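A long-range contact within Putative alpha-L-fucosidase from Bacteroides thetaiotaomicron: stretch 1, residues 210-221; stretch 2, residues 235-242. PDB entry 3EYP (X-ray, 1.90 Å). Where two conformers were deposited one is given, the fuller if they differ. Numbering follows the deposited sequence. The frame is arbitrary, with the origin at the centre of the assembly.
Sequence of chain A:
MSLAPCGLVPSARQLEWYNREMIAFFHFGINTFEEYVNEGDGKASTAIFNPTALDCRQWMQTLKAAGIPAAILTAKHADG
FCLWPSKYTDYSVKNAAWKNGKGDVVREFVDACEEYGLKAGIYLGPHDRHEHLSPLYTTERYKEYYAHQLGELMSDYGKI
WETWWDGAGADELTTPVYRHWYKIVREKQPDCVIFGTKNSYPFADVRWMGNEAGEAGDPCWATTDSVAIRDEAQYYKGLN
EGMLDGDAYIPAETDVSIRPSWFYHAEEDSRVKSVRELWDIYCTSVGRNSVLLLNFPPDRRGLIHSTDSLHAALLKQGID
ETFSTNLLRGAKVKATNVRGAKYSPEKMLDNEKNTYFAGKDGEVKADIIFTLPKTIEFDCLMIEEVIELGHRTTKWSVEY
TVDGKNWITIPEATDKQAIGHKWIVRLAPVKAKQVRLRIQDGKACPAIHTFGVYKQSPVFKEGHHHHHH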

# COMPACT_ATOMS: atom_id res chain seq x y z
N GLY A 210 -9.77 5.35 -4.82
CA GLY A 210 -10.60 5.76 -5.93
C GLY A 210 -10.14 5.64 -7.37
O GLY A 210 -10.90 5.95 -8.27
N ASN A 211 -8.89 5.24 -7.60
CA ASN A 211 -8.40 4.86 -8.94
C ASN A 211 -7.42 3.69 -8.95
O ASN A 211 -6.97 3.24 -7.90
CB ASN A 211 -7.80 6.05 -9.71
CG ASN A 211 -6.49 6.53 -9.11
OD1 ASN A 211 -5.48 5.86 -9.26
ND2 ASN A 211 -6.50 7.70 -8.39
N GLU A 212 -7.14 3.15 -10.14
CA GLU A 212 -6.23 2.00 -10.23
C GLU A 212 -5.06 2.43 -11.04
O GLU A 212 -4.47 1.63 -11.78
CB GLU A 212 -6.89 0.77 -10.88
CG GLU A 212 -8.01 0.21 -10.06
CD GLU A 212 -8.82 -0.91 -10.74
OE1 GLU A 212 -8.59 -1.27 -11.93
OE2 GLU A 212 -9.72 -1.41 -10.04
N ALA A 213 -4.75 3.73 -10.92
CA ALA A 213 -3.68 4.31 -11.72
C ALA A 213 -2.40 4.50 -10.92
O ALA A 213 -1.33 4.83 -11.48
CB ALA A 213 -4.10 5.59 -12.36
N GLY A 214 -2.54 4.28 -9.62
CA GLY A 214 -1.44 4.33 -8.67
C GLY A 214 -1.18 5.73 -8.12
O GLY A 214 -0.06 6.08 -7.72
N GLU A 215 -2.23 6.54 -8.16
CA GLU A 215 -2.16 7.95 -7.77
C GLU A 215 -3.07 8.27 -6.59
O GLU A 215 -4.25 8.53 -6.74
CB GLU A 215 -2.58 8.84 -8.93
CG GLU A 215 -1.73 8.77 -10.21
CD GLU A 215 -2.34 9.61 -11.31
OE1 GLU A 215 -3.01 10.60 -10.95
OE2 GLU A 215 -2.16 9.29 -12.51
N ALA A 216 -2.50 8.24 -5.40
CA ALA A 216 -3.21 8.76 -4.23
C ALA A 216 -3.23 10.32 -4.33
O ALA A 216 -2.44 10.93 -5.08
CB ALA A 216 -2.51 8.28 -2.97
N GLY A 217 -4.10 10.97 -3.57
CA GLY A 217 -4.25 12.40 -3.63
C GLY A 217 -3.11 13.19 -3.03
O GLY A 217 -2.25 12.66 -2.28
N ASP A 218 -3.13 14.48 -3.35
CA ASP A 218 -2.24 15.44 -2.67
C ASP A 218 -3.16 16.58 -2.21
O ASP A 218 -3.65 17.36 -3.03
CB ASP A 218 -1.12 15.88 -3.60
CG ASP A 218 -0.18 16.85 -2.98
OD1 ASP A 218 0.79 17.24 -3.67
OD2 ASP A 218 -0.41 17.28 -1.84
N PRO A 219 -3.48 16.64 -0.92
CA PRO A 219 -3.02 15.78 0.14
C PRO A 219 -3.74 14.45 0.12
O PRO A 219 -4.74 14.26 -0.56
CB PRO A 219 -3.42 16.53 1.40
CG PRO A 219 -4.68 17.28 0.95
CD PRO A 219 -4.38 17.71 -0.43
N CYS A 220 -3.20 13.55 0.92
CA CYS A 220 -3.86 12.31 1.22
C CYS A 220 -3.80 12.08 2.73
O CYS A 220 -2.78 11.67 3.24
CB CYS A 220 -3.19 11.15 0.44
SG CYS A 220 -4.00 9.55 0.73
N TRP A 221 -4.91 12.30 3.40
CA TRP A 221 -5.00 12.07 4.85
C TRP A 221 -5.34 10.62 5.15
O TRP A 221 -5.99 9.92 4.33
CB TRP A 221 -6.04 12.98 5.51
CG TRP A 221 -5.92 14.40 5.09
CD1 TRP A 221 -6.66 15.01 4.13
CD2 TRP A 221 -4.98 15.38 5.56
NE1 TRP A 221 -6.26 16.31 3.99
CE2 TRP A 221 -5.24 16.57 4.85
CE3 TRP A 221 -3.97 15.38 6.51
CZ2 TRP A 221 -4.50 17.74 5.05
CZ3 TRP A 221 -3.23 16.56 6.72
CH2 TRP A 221 -3.51 17.71 6.00
N TYR A 235 -17.82 9.56 -3.89
CA TYR A 235 -16.82 10.28 -3.02
C TYR A 235 -15.38 10.03 -3.42
O TYR A 235 -14.56 9.56 -2.64
CB TYR A 235 -16.94 9.82 -1.56
CG TYR A 235 -18.18 10.26 -0.82
CD1 TYR A 235 -18.14 11.35 0.04
CD2 TYR A 235 -19.39 9.61 -0.99
CE1 TYR A 235 -19.26 11.77 0.72
CE2 TYR A 235 -20.53 10.02 -0.29
CZ TYR A 235 -20.43 11.10 0.58
OH TYR A 235 -21.52 11.54 1.29
N TYR A 236 -15.09 10.31 -4.66
CA TYR A 236 -13.71 10.18 -5.17
C TYR A 236 -12.75 10.93 -4.28
O TYR A 236 -11.74 10.40 -3.85
CB TYR A 236 -13.55 10.71 -6.62
CG TYR A 236 -12.14 10.57 -7.16
CD1 TYR A 236 -11.64 9.33 -7.54
CD2 TYR A 236 -11.30 11.64 -7.26
CE1 TYR A 236 -10.34 9.18 -8.00
CE2 TYR A 236 -10.00 11.49 -7.73
CZ TYR A 236 -9.54 10.26 -8.10
OH TYR A 236 -8.27 10.09 -8.59
N LYS A 237 -13.08 12.18 -4.01
CA LYS A 237 -12.15 13.02 -3.26
C LYS A 237 -11.97 12.51 -1.85
O LYS A 237 -10.88 12.39 -1.35
CB LYS A 237 -12.60 14.46 -3.24
CG LYS A 237 -11.67 15.33 -2.46
CD LYS A 237 -12.33 16.69 -2.20
CE LYS A 237 -11.85 17.75 -3.13
NZ LYS A 237 -12.30 19.10 -2.55
N GLY A 238 -13.08 12.15 -1.25
CA GLY A 238 -13.09 11.59 0.10
C GLY A 238 -12.22 10.35 0.23
O GLY A 238 -11.67 10.05 1.29
N LEU A 239 -12.13 9.60 -0.86
CA LEU A 239 -11.31 8.40 -0.85
C LEU A 239 -9.90 8.72 -1.21
O LEU A 239 -8.96 8.22 -0.62
CB LEU A 239 -11.90 7.32 -1.78
CG LEU A 239 -13.22 6.63 -1.40
CD1 LEU A 239 -13.61 5.60 -2.45
CD2 LEU A 239 -13.09 5.96 -0.05
N ASN A 240 -9.73 9.50 -2.25
CA ASN A 240 -8.42 9.75 -2.84
C ASN A 240 -7.56 10.71 -1.94
O ASN A 240 -6.37 10.54 -1.81
CB ASN A 240 -8.57 10.33 -4.26
CG ASN A 240 -7.28 10.46 -5.00
OD1 ASN A 240 -6.83 11.60 -5.25
ND2 ASN A 240 -6.67 9.30 -5.43
N GLU A 241 -8.21 11.72 -1.40
CA GLU A 241 -7.56 12.74 -0.52
C GLU A 241 -7.79 12.53 0.94
O GLU A 241 -7.03 12.99 1.79
CB GLU A 241 -8.00 14.15 -0.92
CG GLU A 241 -7.45 14.49 -2.33
CD GLU A 241 -7.73 15.89 -2.86
OE1 GLU A 241 -8.12 16.76 -2.05
OE2 GLU A 241 -7.55 16.09 -4.09
N GLY A 242 -8.92 11.92 1.24
CA GLY A 242 -9.34 11.73 2.57
C GLY A 242 -9.81 13.10 3.07
O GLY A 242 -10.02 14.00 2.28
O HOH W 1 -5.04 15.20 -5.39

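Two consecutive residues, Asn240 and Glu241, account for the largest shares of this contact, and Gly210 is next, covered by stretch 2 over 70 Å² and packed against Tyr236 and Leu239. The first rule is that an irregular loop is held through its backbone. Of the four hydrogen bonds that cross between the stretches, three use main-chain atoms of stretch 1.

Asn240 serves two of them. With chi1 at t, its CA-to-CB bond points sideways, yet the end of the side chain comes nearer, and Asn240 ND2 donates to Glu215 O at 2.9 Å. Its own carbonyl accepts from the backbone of the loop: Gly217 N to Asn240 O is 2.9 Å. An amide side chain suits this buried place because it gives Glu215 O a second donor without bringing in charge.

Glu215 O is shared. Asn211 ND2 also donates to Glu215 O, at 2.9 Å, while Asn211 OD1 accepts from Ala213 N at 2.8 Å, so one asparagine ties together residues of its own loop. Asn211 ND2 reaches across to Tyr236 OH at 3.0 Å, meeting the tyrosine near the plane of its ring. The two amide nitrogens, Asn211 ND2 and Asn240 ND2, lie 3.4 Å apart as two donors; what they share is the common acceptor, not a bond to each other.

Glu241 works mainly through its backbone. Its carbonyl takes the straightest of the crossing bonds, Trp221 N to Glu241 O at 2.8 Å and 168°, and Cys220 CA approaches Glu241 O at 3.3 Å. In return Glu241 CA lies 3.2 Å from Pro219 O, a CA-H...O contact beside the hydrogen bond. The side chain, m then t, runs past Gly217 (Glu241 CG to Gly217 CA, 4.0 Å) to a water whose oxygen accepts from Asp218 N at 2.9 Å and donates to Glu241 OE2 at 3.0 Å. One water thus links the carboxylate to the loop backbone, while Glu241 OE1 lies 4.2 Å from Pro219 CD.

Glycine marks the tight points. At Gly210 a CB would sit 2.9 Å from Tyr236 CD1, and the positive phi favours glycine as well; the bare backbone lets Gly210 O come within 3.3 Å of Tyr236 CE1 at the ring edge. At Gly217 a CB would clash with both Glu241 CG and Asn240 O, each 2.6 Å away. Gly242, leaving the helix with positive phi, has no room either: a CB there would lie 2.7 Å from Trp221 O. The 508 Å² buried here thus combines close backbone packing with well-placed amides.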